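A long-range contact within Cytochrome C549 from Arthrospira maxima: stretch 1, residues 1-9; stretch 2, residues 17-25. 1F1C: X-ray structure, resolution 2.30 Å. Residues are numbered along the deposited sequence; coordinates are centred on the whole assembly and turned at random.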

# COMPACT_ATOMS: atom_id res chain seq x y z
N LEU A 1 -15.33 -25.20 21.14
CA LEU A 1 -14.43 -24.04 21.40
C LEU A 1 -14.64 -23.53 22.83
O LEU A 1 -15.45 -22.62 23.06
CB LEU A 1 -14.70 -22.92 20.39
CG LEU A 1 -13.63 -21.84 20.24
CD1 LEU A 1 -12.30 -22.47 19.82
CD2 LEU A 1 -14.08 -20.83 19.21
N THR A 2 -13.91 -24.11 23.78
CA THR A 2 -14.02 -23.74 25.19
C THR A 2 -13.77 -22.25 25.41
O THR A 2 -13.20 -21.57 24.55
CB THR A 2 -13.00 -24.51 26.06
OG1 THR A 2 -11.68 -24.01 25.82
CG2 THR A 2 -13.04 -26.00 25.74
N GLU A 3 -14.19 -21.76 26.56
CA GLU A 3 -14.01 -20.35 26.91
C GLU A 3 -12.53 -20.06 27.09
O GLU A 3 -12.10 -18.90 27.09
CB GLU A 3 -14.76 -20.02 28.19
CG GLU A 3 -16.26 -20.23 28.10
CD GLU A 3 -17.00 -19.67 29.30
OE1 GLU A 3 -16.89 -18.46 29.56
OE2 GLU A 3 -17.68 -20.46 30.00
N GLU A 4 -11.74 -21.12 27.23
CA GLU A 4 -10.30 -20.98 27.41
C GLU A 4 -9.62 -20.51 26.12
O GLU A 4 -8.86 -19.54 26.12
CB GLU A 4 -9.70 -22.32 27.84
CG GLU A 4 -8.20 -22.27 28.08
CD GLU A 4 -7.81 -21.13 29.00
OE1 GLU A 4 -8.32 -21.08 30.14
OE2 GLU A 4 -6.99 -20.29 28.57
N LEU A 5 -9.90 -21.20 25.02
CA LEU A 5 -9.31 -20.83 23.74
C LEU A 5 -9.75 -19.42 23.35
O LEU A 5 -9.03 -18.72 22.65
CB LEU A 5 -9.74 -21.81 22.66
CG LEU A 5 -9.24 -23.25 22.80
CD1 LEU A 5 -9.89 -24.10 21.74
CD2 LEU A 5 -7.72 -23.31 22.69
N ARG A 6 -10.92 -19.03 23.83
CA ARG A 6 -11.49 -17.72 23.52
C ARG A 6 -11.08 -16.63 24.50
O ARG A 6 -11.71 -15.58 24.57
CB ARG A 6 -13.01 -17.84 23.45
CG ARG A 6 -13.49 -18.69 22.28
CD ARG A 6 -14.81 -19.39 22.56
NE ARG A 6 -15.87 -18.46 22.92
CZ ARG A 6 -16.54 -18.50 24.07
NH1 ARG A 6 -16.27 -19.43 24.97
NH2 ARG A 6 -17.49 -17.60 24.31
N THR A 7 -10.01 -16.89 25.26
CA THR A 7 -9.49 -15.91 26.21
C THR A 7 -8.24 -15.31 25.57
O THR A 7 -7.27 -16.02 25.32
CB THR A 7 -9.07 -16.58 27.55
OG1 THR A 7 -10.20 -17.21 28.17
CG2 THR A 7 -8.52 -15.54 28.51
N PHE A 8 -8.26 -14.00 25.30
CA PHE A 8 -7.11 -13.35 24.69
C PHE A 8 -6.66 -12.16 25.50
O PHE A 8 -7.40 -11.66 26.35
CB PHE A 8 -7.45 -12.85 23.28
CG PHE A 8 -8.29 -13.79 22.49
CD1 PHE A 8 -9.68 -13.72 22.56
CD2 PHE A 8 -7.71 -14.77 21.69
CE1 PHE A 8 -10.47 -14.61 21.85
CE2 PHE A 8 -8.49 -15.67 20.97
CZ PHE A 8 -9.88 -15.59 21.05
N PRO A 9 -5.43 -11.69 25.26
CA PRO A 9 -4.93 -10.53 26.00
C PRO A 9 -5.64 -9.35 25.34
O PRO A 9 -5.52 -9.18 24.12
CB PRO A 9 -3.43 -10.53 25.69
CG PRO A 9 -3.15 -11.90 25.14
CD PRO A 9 -4.39 -12.24 24.38
N ALA A 17 -9.56 -11.08 28.16
CA ALA A 17 -10.94 -10.87 27.75
C ALA A 17 -11.46 -12.15 27.12
O ALA A 17 -10.75 -12.82 26.37
CB ALA A 17 -11.03 -9.73 26.75
N VAL A 18 -12.69 -12.50 27.41
CA VAL A 18 -13.26 -13.69 26.84
C VAL A 18 -14.24 -13.26 25.76
O VAL A 18 -15.27 -12.67 26.06
CB VAL A 18 -13.99 -14.52 27.91
CG1 VAL A 18 -14.43 -15.86 27.32
CG2 VAL A 18 -13.08 -14.73 29.11
N LEU A 19 -13.91 -13.53 24.51
CA LEU A 19 -14.80 -13.16 23.43
C LEU A 19 -15.82 -14.26 23.18
O LEU A 19 -15.55 -15.43 23.41
CB LEU A 19 -14.02 -12.90 22.13
CG LEU A 19 -13.42 -11.51 21.99
CD1 LEU A 19 -12.38 -11.28 23.07
CD2 LEU A 19 -12.81 -11.36 20.60
N SER A 20 -17.00 -13.87 22.72
CA SER A 20 -18.03 -14.84 22.43
C SER A 20 -17.68 -15.44 21.08
O SER A 20 -17.01 -14.81 20.27
CB SER A 20 -19.40 -14.16 22.34
OG SER A 20 -19.53 -13.49 21.09
N LEU A 21 -18.15 -16.66 20.85
CA LEU A 21 -17.90 -17.32 19.59
C LEU A 21 -18.55 -16.51 18.48
O LEU A 21 -18.00 -16.39 17.39
CB LEU A 21 -18.47 -18.75 19.62
CG LEU A 21 -18.36 -19.54 18.32
CD1 LEU A 21 -16.92 -19.52 17.83
CD2 LEU A 21 -18.84 -20.96 18.53
N LYS A 22 -19.72 -15.94 18.77
CA LYS A 22 -20.43 -15.14 17.78
C LYS A 22 -19.57 -14.01 17.23
O LYS A 22 -19.52 -13.78 16.03
CB LYS A 22 -21.72 -14.56 18.38
CG LYS A 22 -22.62 -13.89 17.36
CD LYS A 22 -23.93 -13.39 17.98
CE LYS A 22 -23.73 -12.11 18.78
NZ LYS A 22 -23.33 -10.95 17.93
N GLU A 23 -18.87 -13.31 18.13
CA GLU A 23 -18.02 -12.19 17.73
C GLU A 23 -16.91 -12.67 16.81
O GLU A 23 -16.55 -11.99 15.84
CB GLU A 23 -17.43 -11.52 18.97
CG GLU A 23 -18.48 -10.89 19.87
CD GLU A 23 -17.89 -10.37 21.17
OE1 GLU A 23 -17.29 -11.18 21.91
OE2 GLU A 23 -18.02 -9.16 21.44
N ILE A 24 -16.35 -13.83 17.12
CA ILE A 24 -15.28 -14.39 16.31
C ILE A 24 -15.79 -14.75 14.91
O ILE A 24 -15.06 -14.59 13.93
CB ILE A 24 -14.68 -15.64 16.99
CG1 ILE A 24 -14.04 -15.23 18.32
CG2 ILE A 24 -13.63 -16.27 16.09
CD1 ILE A 24 -13.58 -16.41 19.15
N LYS A 25 -17.03 -15.23 14.82
CA LYS A 25 -17.62 -15.58 13.53
C LYS A 25 -17.68 -14.31 12.70
O LYS A 25 -17.43 -14.34 11.49
CB LYS A 25 -19.05 -16.11 13.70
CG LYS A 25 -19.17 -17.56 14.17
CD LYS A 25 -18.72 -18.54 13.10
CE LYS A 25 -18.96 -19.98 13.52
NZ LYS A 25 -18.46 -20.96 12.50

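The two stretches of cytochrome C549 meet as a short antiparallel ladder that widens, at one end, into a packing of side chains against the first turn of a helix; together they bury 500 Å². The ladder is narrow. Phe-8 and Ala-17 form its hydrogen-bonded pair, with Phe-8 N to Ala-17 O at 3.0 Å and Ala-17 N to Phe-8 O at 2.9 Å, the first nearly straight (163°), the second more bent (149°). Next to it Thr-7 and Val-18 form the non-hydrogen-bonded pair, their CA atoms 4.4 Å apart, against 5.5 Å between the CA atoms of Phe-8 and Ala-17. A third bond, Leu-19 N to Arg-6 O at 3.0 Å, carries the pairing one step past the bridges. The narrow pair brings CA hydrogens close to carbonyl oxygens: Val-18 CA lies 3.3 Å from Arg-6 O, and Thr-7 CA lies 3.3 Å from Ala-17 O. Arg-6 O and Ala-17 O themselves stand 3.4 Å apart; both are acceptors, so no bond joins them, and each accepts from an amide of the other stretch, Arg-6 O from Leu-19 N and Ala-17 O from Phe-8 N.

On the face that carries Thr-7 and Val-18, the valine is the bump. Its CG1 reaches Glu-3 O at 3.8 Å, and its CG2 lies 3.9 Å from Thr-7 OG1. The surface it meets is shaped by the chain before the strand, where a type I turn from Glu-4 to Thr-7 closes with Thr-7 N bonded to Glu-4 O at 3.0 Å. Thr-7 OG1 donates to Glu-3 O at 2.8 Å, so the two oxygens beside the valine methyls are already tied to each other.

Phe-8 and Ala-17 share the other face. The small alanine methyl leaves the bulk on this side to the phenylalanine, whose ring extends back toward the second stretch. Leu-19 CD1 meets the ring at its edge, 3.7 Å from Phe-8 CD1, and Ile-24 CD1 also lies at the edge, 4.2 Å from Phe-8 CZ. All three side chains are buried.

Ile-24 points toward the first stretch from the helix, and its CD1 is a knob touched by several residues: besides the ring, it meets Arg-6 CG at 3.9 Å and Leu-1 CD2 at 4.4 Å. Leu-1 makes its tighter fit with Leu-21, CD2 to CD1 at 3.4 Å, which extends the apolar patch to the exposed side chains of Leu-1 and Leu-21.

Arg-6 gives up the largest area of any residue here, 91 Å². Its aliphatic part lies by Ile-24, while its guanidinium reaches the bend leading into the helix: Ser-20 CA is 3.4 Å from Arg-6 NH2 and Leu-21 N is 3.6 Å from Arg-6 NE, both at the guanidinium edge. That bend is held from within its own stretch. Ser-20 OG caps the helix by accepting from Glu-23 N at 3.0 Å, and Glu-23 OE1 accepts in return from Ser-20 N at 2.8 Å.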